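Local structure of ferritin like protein (Caulobacter vibrioides, 3HL1) at residues A65-P77 against F273-S285. The protein is of unknown function but belongs to the ferritin-like family of helical proteins and probably binds metal. Numbering follows the deposited sequence. Where two conformers were deposited one is given.
Sequences ANAYGYSPTLSAP and FAGFLDILNGMFS
With CG anti to the carbonyl carbon and beside the backbone N (chi1 -76°), the side chain of Asn281 brings its amide against the backbone of Leu74, whose CG, turned the same way (chi1 -65°), lies over the apolar flank of helix 261-283. The motif is an extended segment laid along a helix: after helix 42-67 of the ferritin-like domain ends in a Schellman motif at Gly69, residues 71-77 run along helix 261-283 toward its earlier turns. The Asn281 amide grips both polar backbone atoms of Leu74, much as a neighbouring strand would. Leu74 N donates to Asn281 OD1 over 2.7 Å, on a lone pair in the carbonyl plane, while Asn281 ND2 gives an almost straight bond (175°) to Leu74 O, again on a lone pair. Two bonds to one residue should fix the rotation of the amide.

Beside this pair of bonds, Leu74 CD1 reaches Phe284 CE2 at 3.6 Å and also touches CD1 of Leu280 and CD2 of Leu277; the isobutyl group and the Phe284 side chain cross at about a right angle. The Phe284 side chain also touches Ile19 of helix 8-35, tying the contact to the neighbouring helix. Farther along, Leu277 CD1 lies 3.4 Å from Ala76 N, and Phe273 CE2, at the ring edge, meets Pro77 CD at 3.8 Å, with Ala76 CB also near the ring plane.

At the other end, polar groups join the last turn of helix 42-67 to the backbone at Phe284. Ser71 OG donates to Asn66 OD1, which helps orient the amide whose ND2 bonds Phe284 O at 2.9 Å, tilted from that carbonyl plane. Between the two polar sites, one water donates to both Pro72 O and Asn281 O, each 2.7 Å from its oxygen.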
loop_
_atom_site.group_PDB
_atom_site.type_symbol
_atom_site.label_atom_id
_atom_site.label_comp_id
_atom_site.label_asym_id
_atom_site.label_seq_id
_atom_site.Cartn_x
_atom_site.Cartn_y
_atom_site.Cartn_z
ATOM N N ALA A 65 7.293 -12.936 -3.142
ATOM C CA ALA A 65 7.761 -12.879 -4.532
ATOM C C ALA A 65 9.174 -13.450 -4.610
ATOM O O ALA A 65 9.488 -14.225 -5.516
ATOM C CB ALA A 65 7.716 -11.432 -5.068
ATOM N N ASN A 66 10.050 -13.012 -3.719
ATOM C CA ASN A 66 11.417 -13.494 -3.727
ATOM C C ASN A 66 11.553 -15.004 -3.513
ATOM O O ASN A 66 12.434 -15.655 -4.131
ATOM C CB ASN A 66 12.341 -12.716 -2.763
ATOM C CG ASN A 66 12.918 -11.500 -3.393
ATOM O OD1 ASN A 66 13.687 -11.583 -4.366
ATOM N ND2 ASN A 66 12.505 -10.339 -2.906
ATOM N N ALA A 67 10.730 -15.559 -2.645
ATOM C CA ALA A 67 10.688 -17.010 -2.448
ATOM C C ALA A 67 10.369 -17.748 -3.762
ATOM O O ALA A 67 10.913 -18.836 -3.986
ATOM C CB ALA A 67 9.670 -17.393 -1.421
ATOM N N TYR A 68 9.518 -17.153 -4.623
ATOM C CA TYR A 68 9.203 -17.701 -5.940
ATOM C C TYR A 68 10.213 -17.307 -7.048
ATOM O O TYR A 68 10.030 -17.669 -8.204
ATOM C CB TYR A 68 7.799 -17.291 -6.376
ATOM C CG TYR A 68 6.710 -18.071 -5.707
ATOM C CD1 TYR A 68 6.317 -17.798 -4.392
ATOM C CD2 TYR A 68 6.047 -19.101 -6.384
ATOM C CE1 TYR A 68 5.290 -18.501 -3.784
ATOM C CE2 TYR A 68 5.022 -19.832 -5.757
ATOM C CZ TYR A 68 4.651 -19.512 -4.467
ATOM O OH TYR A 68 3.656 -20.239 -3.836
ATOM N N GLY A 69 11.231 -16.546 -6.689
ATOM C CA GLY A 69 12.315 -16.165 -7.569
ATOM C C GLY A 69 12.245 -14.785 -8.218
ATOM O O GLY A 69 13.031 -14.481 -9.123
ATOM N N TYR A 70 11.286 -13.960 -7.809
ATOM C CA TYR A 70 11.115 -12.628 -8.361
ATOM C C TYR A 70 11.411 -11.530 -7.337
ATOM O O TYR A 70 10.742 -11.411 -6.345
ATOM C CB TYR A 70 9.680 -12.445 -8.858
ATOM C CG TYR A 70 9.360 -11.110 -9.475
ATOM C CD1 TYR A 70 9.758 -10.811 -10.779
ATOM C CD2 TYR A 70 8.666 -10.155 -8.769
ATOM C CE1 TYR A 70 9.465 -9.588 -11.369
ATOM C CE2 TYR A 70 8.340 -8.921 -9.341
ATOM C CZ TYR A 70 8.763 -8.630 -10.624
ATOM O OH TYR A 70 8.500 -7.401 -11.206
ATOM N N SER A 71 12.366 -10.674 -7.627
ATOM C CA SER A 71 12.620 -9.477 -6.805
ATOM C C SER A 71 11.805 -8.317 -7.383
ATOM O O SER A 71 12.028 -7.906 -8.506
ATOM C CB SER A 71 14.110 -9.108 -6.807
ATOM O OG SER A 71 14.917 -10.095 -6.232
ATOM N N PRO A 72 10.817 -7.812 -6.634
ATOM C CA PRO A 72 10.073 -6.661 -7.178
ATOM C C PRO A 72 10.899 -5.357 -7.225
ATOM O O PRO A 72 11.882 -5.162 -6.480
ATOM C CB PRO A 72 8.921 -6.466 -6.196
ATOM C CG PRO A 72 8.942 -7.632 -5.273
ATOM C CD PRO A 72 10.309 -8.224 -5.310
ATOM N N THR A 73 10.448 -4.449 -8.047
ATOM C CA THR A 73 11.103 -3.145 -8.145
ATOM C C THR A 73 10.063 -2.088 -7.925
ATOM O O THR A 73 8.918 -2.223 -8.311
ATOM C CB THR A 73 11.710 -2.950 -9.545
ATOM O OG1 THR A 73 10.669 -3.201 -10.488
ATOM C CG2 THR A 73 12.703 -3.931 -9.796
ATOM N N LEU A 74 10.436 -1.016 -7.271
ATOM C CA LEU A 74 9.504 0.028 -6.965
ATOM C C LEU A 74 9.821 1.297 -7.701
ATOM O O LEU A 74 10.977 1.698 -7.801
ATOM C CB LEU A 74 9.549 0.354 -5.487
ATOM C CG LEU A 74 9.098 -0.727 -4.506
ATOM C CD1 LEU A 74 9.350 -0.096 -3.097
ATOM C CD2 LEU A 74 7.710 -1.187 -4.669
ATOM N N SER A 75 8.793 1.964 -8.167
ATOM C CA SER A 75 8.954 3.295 -8.727
ATOM C C SER A 75 7.892 4.198 -8.137
ATOM O O SER A 75 6.930 3.727 -7.547
ATOM C CB SER A 75 8.937 3.252 -10.251
ATOM O OG SER A 75 7.858 2.564 -10.727
ATOM N N ALA A 76 8.061 5.498 -8.283
ATOM C CA ALA A 76 7.126 6.451 -7.688
ATOM C C ALA A 76 5.699 6.289 -8.263
ATOM O O ALA A 76 5.500 6.250 -9.474
ATOM C CB ALA A 76 7.665 7.911 -7.840
ATOM N N PRO A 77 4.691 6.144 -7.378
ATOM C CA PRO A 77 3.316 6.038 -7.809
ATOM C C PRO A 77 2.810 7.394 -8.328
ATOM O O PRO A 77 3.377 8.468 -7.975
ATOM C CB PRO A 77 2.587 5.644 -6.517
ATOM C CG PRO A 77 3.616 5.358 -5.518
ATOM C CD PRO A 77 4.779 6.156 -5.896
ATOM N N PHE A 273 12.206 10.827 -1.494
ATOM C CA PHE A 273 11.360 9.673 -1.843
ATOM C C PHE A 273 12.041 8.788 -2.902
ATOM O O PHE A 273 12.022 7.579 -2.738
ATOM C CB PHE A 273 9.971 10.102 -2.252
ATOM C CG PHE A 273 8.971 8.966 -2.346
ATOM C CD1 PHE A 273 8.596 8.249 -1.233
ATOM C CD2 PHE A 273 8.442 8.600 -3.583
ATOM C CE1 PHE A 273 7.688 7.220 -1.362
ATOM C CE2 PHE A 273 7.545 7.565 -3.684
ATOM C CZ PHE A 273 7.231 6.867 -2.583
ATOM N N ALA A 274 12.625 9.403 -3.932
ATOM C CA ALA A 274 13.374 8.698 -4.977
ATOM C C ALA A 274 14.511 7.879 -4.333
ATOM O O ALA A 274 14.706 6.707 -4.631
ATOM C CB ALA A 274 13.948 9.661 -5.977
ATOM N N GLY A 275 15.253 8.523 -3.457
ATOM C CA GLY A 275 16.331 7.892 -2.754
ATOM C C GLY A 275 15.877 6.762 -1.894
ATOM O O GLY A 275 16.539 5.759 -1.803
ATOM N N PHE A 276 14.748 6.928 -1.237
ATOM C CA PHE A 276 14.212 5.909 -0.382
ATOM C C PHE A 276 13.748 4.654 -1.183
ATOM O O PHE A 276 13.995 3.513 -0.760
ATOM C CB PHE A 276 13.116 6.468 0.450
ATOM C CG PHE A 276 12.484 5.478 1.337
ATOM C CD1 PHE A 276 13.187 4.966 2.404
ATOM C CD2 PHE A 276 11.194 5.054 1.099
ATOM C CE1 PHE A 276 12.613 4.034 3.228
ATOM C CE2 PHE A 276 10.607 4.123 1.918
ATOM C CZ PHE A 276 11.317 3.626 2.986
ATOM N N LEU A 277 13.111 4.874 -2.330
ATOM C CA LEU A 277 12.801 3.771 -3.257
ATOM C C LEU A 277 14.086 3.069 -3.776
ATOM O O LEU A 277 14.083 1.850 -3.855
ATOM C CB LEU A 277 11.887 4.264 -4.418
ATOM C CG LEU A 277 10.454 4.790 -4.097
ATOM C CD1 LEU A 277 9.651 4.977 -5.363
ATOM C CD2 LEU A 277 9.720 3.941 -3.049
ATOM N N ASP A 278 15.144 3.801 -4.113
ATOM C CA ASP A 278 16.438 3.172 -4.456
ATOM C C ASP A 278 16.925 2.252 -3.319
ATOM O O ASP A 278 17.394 1.162 -3.610
ATOM C CB ASP A 278 17.580 4.155 -4.763
ATOM C CG ASP A 278 17.375 4.931 -6.046
ATOM O OD1 ASP A 278 16.604 4.532 -6.958
ATOM O OD2 ASP A 278 17.962 6.018 -6.123
ATOM N N ILE A 279 16.836 2.710 -2.052
ATOM C CA ILE A 279 17.257 1.923 -0.890
ATOM C C ILE A 279 16.396 0.637 -0.893
ATOM O O ILE A 279 16.923 -0.486 -0.799
ATOM C CB ILE A 279 17.143 2.703 0.455
ATOM C CG1 ILE A 279 18.309 3.730 0.555
ATOM C CG2 ILE A 279 17.191 1.791 1.691
ATOM C CD1 ILE A 279 18.093 4.796 1.576
ATOM N N LEU A 280 15.075 0.793 -0.995
ATOM C CA LEU A 280 14.195 -0.378 -0.982
ATOM C C LEU A 280 14.441 -1.335 -2.112
ATOM O O LEU A 280 14.344 -2.546 -1.873
ATOM C CB LEU A 280 12.703 -0.012 -0.862
ATOM C CG LEU A 280 12.183 0.671 0.410
ATOM C CD1 LEU A 280 10.753 1.190 0.117
ATOM C CD2 LEU A 280 12.184 -0.308 1.593
ATOM N N ASN A 281 14.711 -0.836 -3.326
ATOM C CA ASN A 281 14.998 -1.698 -4.457
ATOM C C ASN A 281 16.175 -2.614 -4.188
ATOM O O ASN A 281 16.140 -3.772 -4.550
ATOM C CB ASN A 281 15.149 -0.898 -5.740
ATOM C CG ASN A 281 13.812 -0.454 -6.272
ATOM O OD1 ASN A 281 12.808 -1.100 -5.983
ATOM N ND2 ASN A 281 13.759 0.686 -6.973
ATOM N N GLY A 282 17.205 -2.088 -3.539
ATOM C CA GLY A 282 18.380 -2.874 -3.210
ATOM C C GLY A 282 18.007 -3.973 -2.237
ATOM O O GLY A 282 18.371 -5.161 -2.436
HETATM N N MSE A 283 17.242 -3.598 -1.222
HETATM C CA MSE A 283 16.757 -4.531 -0.214
HETATM C C MSE A 283 15.830 -5.614 -0.764
HETATM O O MSE A 283 15.897 -6.782 -0.358
HETATM C CB MSE A 283 16.060 -3.780 0.917
HETATM C CG MSE A 283 17.153 -3.044 1.776
HETATM SE SE MSE A 283 16.375 -1.699 2.917
HETATM C CE MSE A 283 15.689 -2.869 4.177
ATOM N N PHE A 284 14.938 -5.234 -1.654
ATOM C CA PHE A 284 14.029 -6.201 -2.260
ATOM C C PHE A 284 14.741 -7.137 -3.238
ATOM O O PHE A 284 14.125 -8.045 -3.733
ATOM C CB PHE A 284 12.938 -5.453 -3.031
ATOM C CG PHE A 284 11.912 -4.794 -2.181
ATOM C CD1 PHE A 284 11.983 -4.759 -0.814
ATOM C CD2 PHE A 284 10.877 -4.126 -2.793
ATOM C CE1 PHE A 284 11.037 -4.112 -0.072
ATOM C CE2 PHE A 284 9.919 -3.501 -2.040
ATOM C CZ PHE A 284 10.019 -3.480 -0.681
ATOM N N SER A 285 16.003 -6.851 -3.575
ATOM C CA SER A 285 16.767 -7.690 -4.490
ATOM C C SER A 285 17.856 -8.459 -3.718
ATOM O O SER A 285 18.777 -9.006 -4.306
ATOM C CB SER A 285 17.349 -6.870 -5.640
ATOM O OG SER A 285 18.015 -5.718 -5.151
HETATM O O HOH W 1 14.528 -4.833 -6.437
#